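Local coordinates for protein thiamine pyrophosphokinase (PDB 1IG0) that transfers a pyrophosphate group from ATP to thiamine, making the cofactor thiamine diphosphate, and works as a homodimer, at residues L41-Q46 with K65-G70; H201-L206 with D225-I230; L253-E258 with G282-S287. All coordinates share one frame; numbering follows the deposited sequence.

Contact 1 of 3, residues L41-Q46 with K65-G70; sequences LLILNQ and KVCADG
Leu-42 and Val-66 lie side by side on one face of two adjacent parallel strands, and their side chains cross obliquely. With CG anti to the backbone N (chi1 174°), Leu-42 swings CD1 across to the neighbouring strand, where it meets Val-66 CG1 at 4.0 Å and rests 3.6 Å from the carbonyl Val-66 O. Further along the same side, Leu-44 CD2 touches Ala-68 CB at 3.7 Å. Helix 126-139 covers this face through Phe-127 and Cys-130. The other face carries Leu-41, Ile-43, Lys-65 and Cys-67. There the tip of Ile-43, CD1, stands 4.2 Å from Cys-67 SG, and both side chains pack on Leu-75 of helix 71-78. Lys-65 starts beside Leu-41 but bends at chi2 and leads its ammonium away, to the carbonyls of His-62 and Asp-63; it also makes a cation-pi contact with Trp-59. Between the faces the backbones are laced by three bonds, Val-66 N to Leu-41 O, Ile-43 N to Val-66 O (2.9 Å) and Ala-68 N to Ile-43 O. Past the strand ends Asn-45, the centre of an inverse gamma turn, lays its amide against the backbone of Gly-70, with Asn-45 OD1 3.3 Å from Gly-70 C; that oxygen takes its hydrogen bond from Arg-74 NE, which fixes the turn of the amide. The side chain of Asn-45 is about 9 Å from a bound thiamine. Strand 38-43, helix 52-61 and strand 64-68 form a beta-alpha-beta unit, the building block of the parallel part of the alpha-beta-alpha catalytic domain.

Contact 2 of 3, residues H201-L206 with D225-I230; sequences HSITQL and DLIFLI
Leu-206 of helix 196-212 packs on strand 225-230 through Ile-227, Phe-228 and Leu-229, a helix-on-sheet layer in the alpha-beta architecture of this enzyme. The strand runs antiparallel to 216-221 and to 304-310 in the large mixed sheet; the helix segment crosses it at -38°, with the axes 8.7 Å apart. Apolar contacts join the two. Leu-206 keeps CG anti to its carbonyl carbon (chi1 -71°), which directs the isobutyl group at the strand and divides its branches: CD1 reaches Ile-227 CG2 at 4.2 Å, while CD2 sits over the backbone, 4.1 Å from Phe-228 CA. Its CB faces Leu-229 CB at 4.3 Å. One turn earlier on the helix, Ile-203 meets Ile-227 tip to side, CD1 against CG2. Phe-228 turns its ring from the helix to the opposite face of the sheet, where Leu-30 and Leu-306 receive it. Leu-218 and Tyr-220 of the neighbouring strand, together with Ile-305, complete the surroundings of Leu-206. Ile-203 and Ile-227 also both pack on Phe-196 of the second subunit, whose backbone N donates to Asp-225 OD2, placing this layer beside the dimer interface. Polar bonds serve the helix itself and the surroundings rather than the interface between the segments. His-201 O accepts from Gln-205 N in the regular helical pattern; Thr-204 OG1 also lies only 2.5 Å from His-201 O, a separation so short that the detail of this bond is doubtful. Toward the C-terminal end of both segments the closest approach is a methyl against a carbonyl, Leu-229 CD1 standing 3.3 Å from Leu-206 O.

Contact 3 of 3, residues L253-E258 with G282-S287; sequences LLPIGE and GRVSSS. With VIB (3-(4-amino-2-methyl-pyrimidin-5-ylmethyl)-5-(2-hydroxy-ethyl)-4-methyl-thiazol-3-ium), chain C.
Leu-253 opens the contact with its backbone: Leu-253 N donates to Ser-285 O over 3.0 Å. Its own carbonyl oxygen turns to a water that donates a hydrogen bond to Leu-253 O and accepts one from Ser-285 N, bridging the two chains where a direct bond is absent. Val-284 CG1, anti to its backbone N (chi1 176°), presses 3.3 Å from Leu-253 O. Leu-254 comes next and lays CD2 alongside Val-284 CG1, 4.0 Å apart, while its side chain also packs on Phe-196 of the second subunit. Pro-255, the centre of an inverse gamma turn, sets ring atom CD against Val-284 CG2 at 4.1 Å. An alanine in place of Val-284 would probably open a gap opposite Leu-254 and Pro-255, leaving Leu-254 CD2 and the proline ring without their methyl partners. Along the opposing segment the serines face thiamine: Ser-285 OG donates to VIB N1A at 2.7 Å, gripping the pyrimidine, and is also bonded to Asn-288 ND2. Ser-287 OG takes a weak bond from the thiamine hydroxyl O1, and its CB lies 3.7 Å from thiazolium C4. Gln-122 O of the second subunit also bonds this thiamine, as befits a compound active site at the dimer interface. Strand 248-254 runs between 304-310 and the short 288-289 at the sheet edge, with Leu-253 packed on Ile-304 and Leu-306 of strand 304-310.

In the fold
All three contacts reach the ten-stranded mixed sheet, and all are largely buried. Contact 1 lies in its parallel part and joins neighbouring strands by regular backbone bonding with apolar cover on both faces. Contact 2, nearest the centre of the chain, sets a helix on an antiparallel strand and relies on apolar side chains packed on each other and on backbone. Contact 3 stands near the sheet's far edge, where one direct bond, a water bridge and serines turned to thiamine replace that regularity. Contacts 2 and 3 meet through Ile-203 and Ile-256, and both touch the second subunit; contact 1, on the opposite side of the chain's centre from contact 3, does not.

Contact 1 of 3, residues L41-Q46 with K65-G70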
# COMPACT_ATOMS: atom_id res chain seq x y z
N LEU B 41 -8.33 -9.22 -17.88
CA LEU B 41 -7.02 -9.04 -17.28
C LEU B 41 -6.73 -7.56 -17.46
O LEU B 41 -6.58 -7.08 -18.59
CB LEU B 41 -5.96 -9.87 -18.01
CG LEU B 41 -4.51 -9.62 -17.55
CD1 LEU B 41 -4.36 -9.99 -16.07
CD2 LEU B 41 -3.55 -10.44 -18.41
N LEU B 42 -6.67 -6.83 -16.35
CA LEU B 42 -6.41 -5.40 -16.41
C LEU B 42 -4.98 -5.07 -16.05
O LEU B 42 -4.49 -5.44 -14.98
CB LEU B 42 -7.36 -4.67 -15.45
CG LEU B 42 -7.15 -3.17 -15.26
CD1 LEU B 42 -7.30 -2.44 -16.59
CD2 LEU B 42 -8.15 -2.65 -14.24
N ILE B 43 -4.29 -4.38 -16.96
CA ILE B 43 -2.91 -3.99 -16.73
C ILE B 43 -2.84 -2.50 -16.45
O ILE B 43 -3.21 -1.69 -17.30
CB ILE B 43 -2.03 -4.30 -17.96
CG1 ILE B 43 -2.14 -5.79 -18.32
CG2 ILE B 43 -0.57 -3.96 -17.66
CD1 ILE B 43 -1.36 -6.18 -19.56
N LEU B 44 -2.38 -2.15 -15.26
CA LEU B 44 -2.27 -0.75 -14.87
C LEU B 44 -0.86 -0.23 -15.16
O LEU B 44 0.06 -1.01 -15.42
CB LEU B 44 -2.64 -0.59 -13.39
CG LEU B 44 -4.09 -1.02 -13.13
CD1 LEU B 44 -4.37 -1.04 -11.64
CD2 LEU B 44 -5.03 -0.07 -13.86
N ASN B 45 -0.70 1.09 -15.11
CA ASN B 45 0.59 1.71 -15.42
C ASN B 45 1.69 1.57 -14.36
O ASN B 45 1.94 2.49 -13.58
CB ASN B 45 0.39 3.18 -15.77
CG ASN B 45 1.66 3.84 -16.26
OD1 ASN B 45 2.51 3.20 -16.88
ND2 ASN B 45 1.80 5.14 -16.00
N GLN B 46 2.34 0.42 -14.37
CA GLN B 46 3.44 0.12 -13.47
C GLN B 46 4.27 -0.95 -14.17
O GLN B 46 3.74 -1.76 -14.92
CB GLN B 46 2.94 -0.41 -12.12
CG GLN B 46 4.06 -0.78 -11.15
CD GLN B 46 3.55 -1.14 -9.76
OE1 GLN B 46 4.32 -1.58 -8.91
NE2 GLN B 46 2.26 -0.94 -9.52
N LYS B 65 -8.53 -8.12 -22.42
CA LYS B 65 -7.30 -7.56 -21.87
C LYS B 65 -7.33 -6.06 -22.09
O LYS B 65 -7.46 -5.59 -23.22
CB LYS B 65 -6.05 -8.15 -22.54
CG LYS B 65 -5.80 -9.62 -22.24
CD LYS B 65 -6.64 -10.52 -23.13
CE LYS B 65 -6.35 -11.98 -22.83
NZ LYS B 65 -7.06 -12.87 -23.80
N VAL B 66 -7.20 -5.30 -21.01
CA VAL B 66 -7.24 -3.85 -21.09
C VAL B 66 -5.99 -3.21 -20.50
O VAL B 66 -5.51 -3.61 -19.44
CB VAL B 66 -8.48 -3.29 -20.35
CG1 VAL B 66 -8.47 -1.77 -20.37
CG2 VAL B 66 -9.75 -3.81 -21.01
N CYS B 67 -5.47 -2.20 -21.20
CA CYS B 67 -4.30 -1.47 -20.75
C CYS B 67 -4.72 -0.06 -20.36
O CYS B 67 -5.38 0.64 -21.13
CB CYS B 67 -3.25 -1.39 -21.86
SG CYS B 67 -2.26 -2.88 -22.08
N ALA B 68 -4.34 0.35 -19.15
CA ALA B 68 -4.66 1.69 -18.67
C ALA B 68 -3.58 2.68 -19.08
O ALA B 68 -2.51 2.74 -18.47
CB ALA B 68 -4.82 1.68 -17.16
N ASP B 69 -3.86 3.44 -20.13
CA ASP B 69 -2.95 4.45 -20.65
C ASP B 69 -1.50 3.99 -20.74
O ASP B 69 -1.15 3.19 -21.62
CB ASP B 69 -3.04 5.71 -19.79
CG ASP B 69 -2.38 6.92 -20.44
OD1 ASP B 69 -1.96 6.80 -21.61
OD2 ASP B 69 -2.28 7.97 -19.78
N GLY B 70 -0.66 4.49 -19.84
CA GLY B 70 0.75 4.13 -19.85
C GLY B 70 1.05 2.64 -19.77
O GLY B 70 2.15 2.20 -20.11

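Contact 2 of 3, residues H201-L206 with D225-I230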
# COMPACT_ATOMS: atom_id res chain seq x y z
N HIS B 201 -5.89 4.27 -4.18
CA HIS B 201 -7.02 4.32 -5.10
C HIS B 201 -7.40 2.90 -5.50
O HIS B 201 -8.58 2.56 -5.59
CB HIS B 201 -6.70 5.11 -6.36
CG HIS B 201 -7.81 5.09 -7.36
ND1 HIS B 201 -9.02 5.71 -7.14
CD2 HIS B 201 -7.92 4.46 -8.56
CE1 HIS B 201 -9.83 5.46 -8.16
NE2 HIS B 201 -9.19 4.71 -9.03
N SER B 202 -6.39 2.07 -5.77
CA SER B 202 -6.64 0.69 -6.16
C SER B 202 -7.49 0.01 -5.09
O SER B 202 -8.36 -0.80 -5.39
CB SER B 202 -5.33 -0.07 -6.34
OG SER B 202 -4.67 0.36 -7.52
N ILE B 203 -7.23 0.34 -3.83
CA ILE B 203 -7.99 -0.25 -2.73
C ILE B 203 -9.43 0.25 -2.72
O ILE B 203 -10.35 -0.52 -2.43
CB ILE B 203 -7.33 0.04 -1.36
CG1 ILE B 203 -5.95 -0.63 -1.30
CG2 ILE B 203 -8.22 -0.47 -0.24
CD1 ILE B 203 -5.97 -2.12 -1.56
N THR B 204 -9.64 1.52 -3.02
CA THR B 204 -10.99 2.07 -3.04
C THR B 204 -11.86 1.31 -4.05
O THR B 204 -13.05 1.10 -3.82
CB THR B 204 -11.02 3.57 -3.41
OG1 THR B 204 -10.63 3.75 -4.78
CG2 THR B 204 -10.09 4.35 -2.51
N GLN B 205 -11.26 0.90 -5.16
CA GLN B 205 -11.98 0.17 -6.20
C GLN B 205 -12.63 -1.10 -5.66
O GLN B 205 -13.73 -1.46 -6.06
CB GLN B 205 -11.03 -0.19 -7.35
CG GLN B 205 -10.60 0.98 -8.23
CD GLN B 205 -11.73 1.53 -9.09
OE1 GLN B 205 -12.68 0.82 -9.42
NE2 GLN B 205 -11.61 2.79 -9.49
N LEU B 206 -11.93 -1.79 -4.76
CA LEU B 206 -12.47 -3.01 -4.18
C LEU B 206 -13.79 -2.70 -3.46
O LEU B 206 -14.76 -3.46 -3.56
CB LEU B 206 -11.47 -3.62 -3.19
CG LEU B 206 -10.22 -4.26 -3.81
CD1 LEU B 206 -9.21 -4.59 -2.73
CD2 LEU B 206 -10.62 -5.50 -4.59
N ASP B 225 1.47 -10.70 -3.33
CA ASP B 225 0.12 -10.93 -2.82
C ASP B 225 -1.02 -11.01 -3.82
O ASP B 225 -0.90 -10.64 -4.99
CB ASP B 225 -0.26 -9.83 -1.83
CG ASP B 225 0.72 -9.69 -0.68
OD1 ASP B 225 0.60 -10.47 0.28
OD2 ASP B 225 1.60 -8.81 -0.75
N LEU B 226 -2.13 -11.50 -3.29
CA LEU B 226 -3.40 -11.57 -3.99
C LEU B 226 -4.17 -10.68 -3.02
O LEU B 226 -4.20 -10.94 -1.82
CB LEU B 226 -3.98 -12.98 -3.99
CG LEU B 226 -3.44 -13.97 -5.03
CD1 LEU B 226 -4.15 -15.31 -4.87
CD2 LEU B 226 -3.68 -13.42 -6.43
N ILE B 227 -4.77 -9.61 -3.53
CA ILE B 227 -5.51 -8.70 -2.68
C ILE B 227 -6.93 -8.60 -3.18
O ILE B 227 -7.16 -8.29 -4.35
CB ILE B 227 -4.85 -7.30 -2.69
CG1 ILE B 227 -3.36 -7.43 -2.34
CG2 ILE B 227 -5.55 -6.38 -1.70
CD1 ILE B 227 -2.56 -6.16 -2.55
N PHE B 228 -7.88 -8.89 -2.30
CA PHE B 228 -9.29 -8.86 -2.68
C PHE B 228 -10.19 -8.54 -1.51
O PHE B 228 -9.75 -8.47 -0.36
CB PHE B 228 -9.67 -10.20 -3.30
CG PHE B 228 -9.37 -11.38 -2.42
CD1 PHE B 228 -10.37 -11.96 -1.66
CD2 PHE B 228 -8.08 -11.89 -2.35
CE1 PHE B 228 -10.10 -13.04 -0.82
CE2 PHE B 228 -7.80 -12.98 -1.52
CZ PHE B 228 -8.81 -13.55 -0.76
N LEU B 229 -11.48 -8.35 -1.79
CA LEU B 229 -12.43 -8.01 -0.74
C LEU B 229 -13.19 -9.21 -0.20
O LEU B 229 -13.58 -10.11 -0.94
CB LEU B 229 -13.42 -6.96 -1.26
CG LEU B 229 -14.39 -6.36 -0.24
CD1 LEU B 229 -14.73 -4.93 -0.63
CD2 LEU B 229 -15.64 -7.22 -0.14
N ILE B 230 -13.37 -9.21 1.12
CA ILE B 230 -14.10 -10.25 1.82
C ILE B 230 -15.43 -9.66 2.29
O ILE B 230 -15.46 -8.72 3.08
CB ILE B 230 -13.30 -10.74 3.06
CG1 ILE B 230 -12.09 -11.56 2.60
CG2 ILE B 230 -14.20 -11.54 3.99
CD1 ILE B 230 -12.46 -12.81 1.82

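Contact 3 of 3, residues L253-E258 with G282-S287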
# COMPACT_ATOMS: atom_id res chain seq x y z
N LEU B 253 -5.87 -9.54 7.61
CA LEU B 253 -7.22 -9.00 7.58
C LEU B 253 -7.04 -7.49 7.70
O LEU B 253 -6.69 -6.98 8.76
CB LEU B 253 -8.04 -9.55 8.76
CG LEU B 253 -8.50 -11.01 8.63
CD1 LEU B 253 -7.31 -11.95 8.48
CD2 LEU B 253 -9.32 -11.39 9.86
N LEU B 254 -7.30 -6.79 6.60
CA LEU B 254 -7.08 -5.35 6.56
C LEU B 254 -8.31 -4.46 6.45
O LEU B 254 -8.95 -4.40 5.40
CB LEU B 254 -6.15 -5.05 5.38
CG LEU B 254 -5.06 -6.11 5.18
CD1 LEU B 254 -4.34 -5.89 3.86
CD2 LEU B 254 -4.08 -6.08 6.35
N PRO B 255 -8.66 -3.75 7.55
CA PRO B 255 -9.82 -2.86 7.56
C PRO B 255 -9.42 -1.49 7.01
O PRO B 255 -9.53 -0.48 7.70
CB PRO B 255 -10.18 -2.81 9.04
CG PRO B 255 -8.83 -2.81 9.69
CD PRO B 255 -8.10 -3.90 8.90
N ILE B 256 -8.96 -1.49 5.77
CA ILE B 256 -8.53 -0.26 5.11
C ILE B 256 -9.73 0.63 4.80
O ILE B 256 -10.70 0.19 4.18
CB ILE B 256 -7.79 -0.58 3.80
CG1 ILE B 256 -6.73 -1.66 4.05
CG2 ILE B 256 -7.13 0.68 3.24
CD1 ILE B 256 -6.04 -2.15 2.78
N GLY B 257 -9.68 1.88 5.24
CA GLY B 257 -10.77 2.80 4.96
C GLY B 257 -11.84 2.92 6.04
O GLY B 257 -12.44 3.98 6.20
N GLU B 258 -12.09 1.84 6.77
CA GLU B 258 -13.10 1.89 7.82
C GLU B 258 -12.94 0.76 8.84
O GLU B 258 -12.75 -0.40 8.48
CB GLU B 258 -14.50 1.87 7.20
CG GLU B 258 -15.29 0.57 7.33
CD GLU B 258 -16.68 0.68 6.71
OE1 GLU B 258 -17.30 1.76 6.84
OE2 GLU B 258 -17.15 -0.31 6.12
N GLY B 282 -4.50 0.48 15.45
CA GLY B 282 -3.37 -0.41 15.29
C GLY B 282 -3.75 -1.86 15.45
O GLY B 282 -2.91 -2.76 15.33
N ARG B 283 -5.02 -2.11 15.75
CA ARG B 283 -5.51 -3.48 15.92
C ARG B 283 -5.82 -4.09 14.57
O ARG B 283 -6.96 -4.08 14.11
CB ARG B 283 -6.75 -3.50 16.81
CG ARG B 283 -6.46 -3.27 18.29
CD ARG B 283 -7.75 -3.16 19.09
NE ARG B 283 -8.64 -4.30 18.88
CZ ARG B 283 -8.54 -5.46 19.51
NH1 ARG B 283 -7.59 -5.65 20.42
NH2 ARG B 283 -9.38 -6.44 19.22
N VAL B 284 -4.78 -4.63 13.93
CA VAL B 284 -4.91 -5.26 12.62
C VAL B 284 -4.18 -6.60 12.62
O VAL B 284 -3.02 -6.68 13.02
CB VAL B 284 -4.29 -4.37 11.52
CG1 VAL B 284 -4.33 -5.09 10.18
CG2 VAL B 284 -5.05 -3.05 11.44
N SER B 285 -4.87 -7.64 12.17
CA SER B 285 -4.28 -8.97 12.12
C SER B 285 -3.33 -9.08 10.93
O SER B 285 -3.76 -9.32 9.80
CB SER B 285 -5.37 -10.04 12.02
OG SER B 285 -4.80 -11.34 12.02
N SER B 286 -2.04 -8.89 11.18
CA SER B 286 -1.04 -8.99 10.13
C SER B 286 -0.16 -10.19 10.42
O SER B 286 -0.05 -10.61 11.56
CB SER B 286 -0.20 -7.71 10.06
OG SER B 286 0.50 -7.48 11.28
N SER B 287 0.46 -10.73 9.38
CA SER B 287 1.32 -11.90 9.54
C SER B 287 0.57 -13.10 10.11
O SER B 287 1.12 -13.88 10.88
CB SER B 287 2.52 -11.57 10.43
OG SER B 287 3.41 -10.68 9.79
CM2 VIB C . -4.99 -11.51 15.86
N4A VIB C . -0.32 -12.64 17.07
CM4 VIB C . 3.27 -13.48 13.55
O1 VIB C . 4.86 -9.16 12.49
C7 VIB C . 5.51 -10.44 12.52
C6 VIB C . 5.22 -11.12 13.88
C2 VIB C . 1.45 -10.61 14.74
S1 VIB C . 2.92 -9.58 14.78
C5 VIB C . 3.73 -11.07 14.18
C4 VIB C . 2.85 -12.10 14.04
N3 VIB C . 1.64 -11.79 14.36
C7A VIB C . 0.50 -12.75 14.28
C4A VIB C . -1.28 -12.39 16.07
N3A VIB C . -2.61 -12.09 16.44
C2A VIB C . -3.58 -11.83 15.46
N1A VIB C . -3.22 -11.88 14.10
C6A VIB C . -1.90 -12.18 13.72
C5A VIB C . -0.92 -12.43 14.70
O HOH W 1 -7.57 -7.31 11.36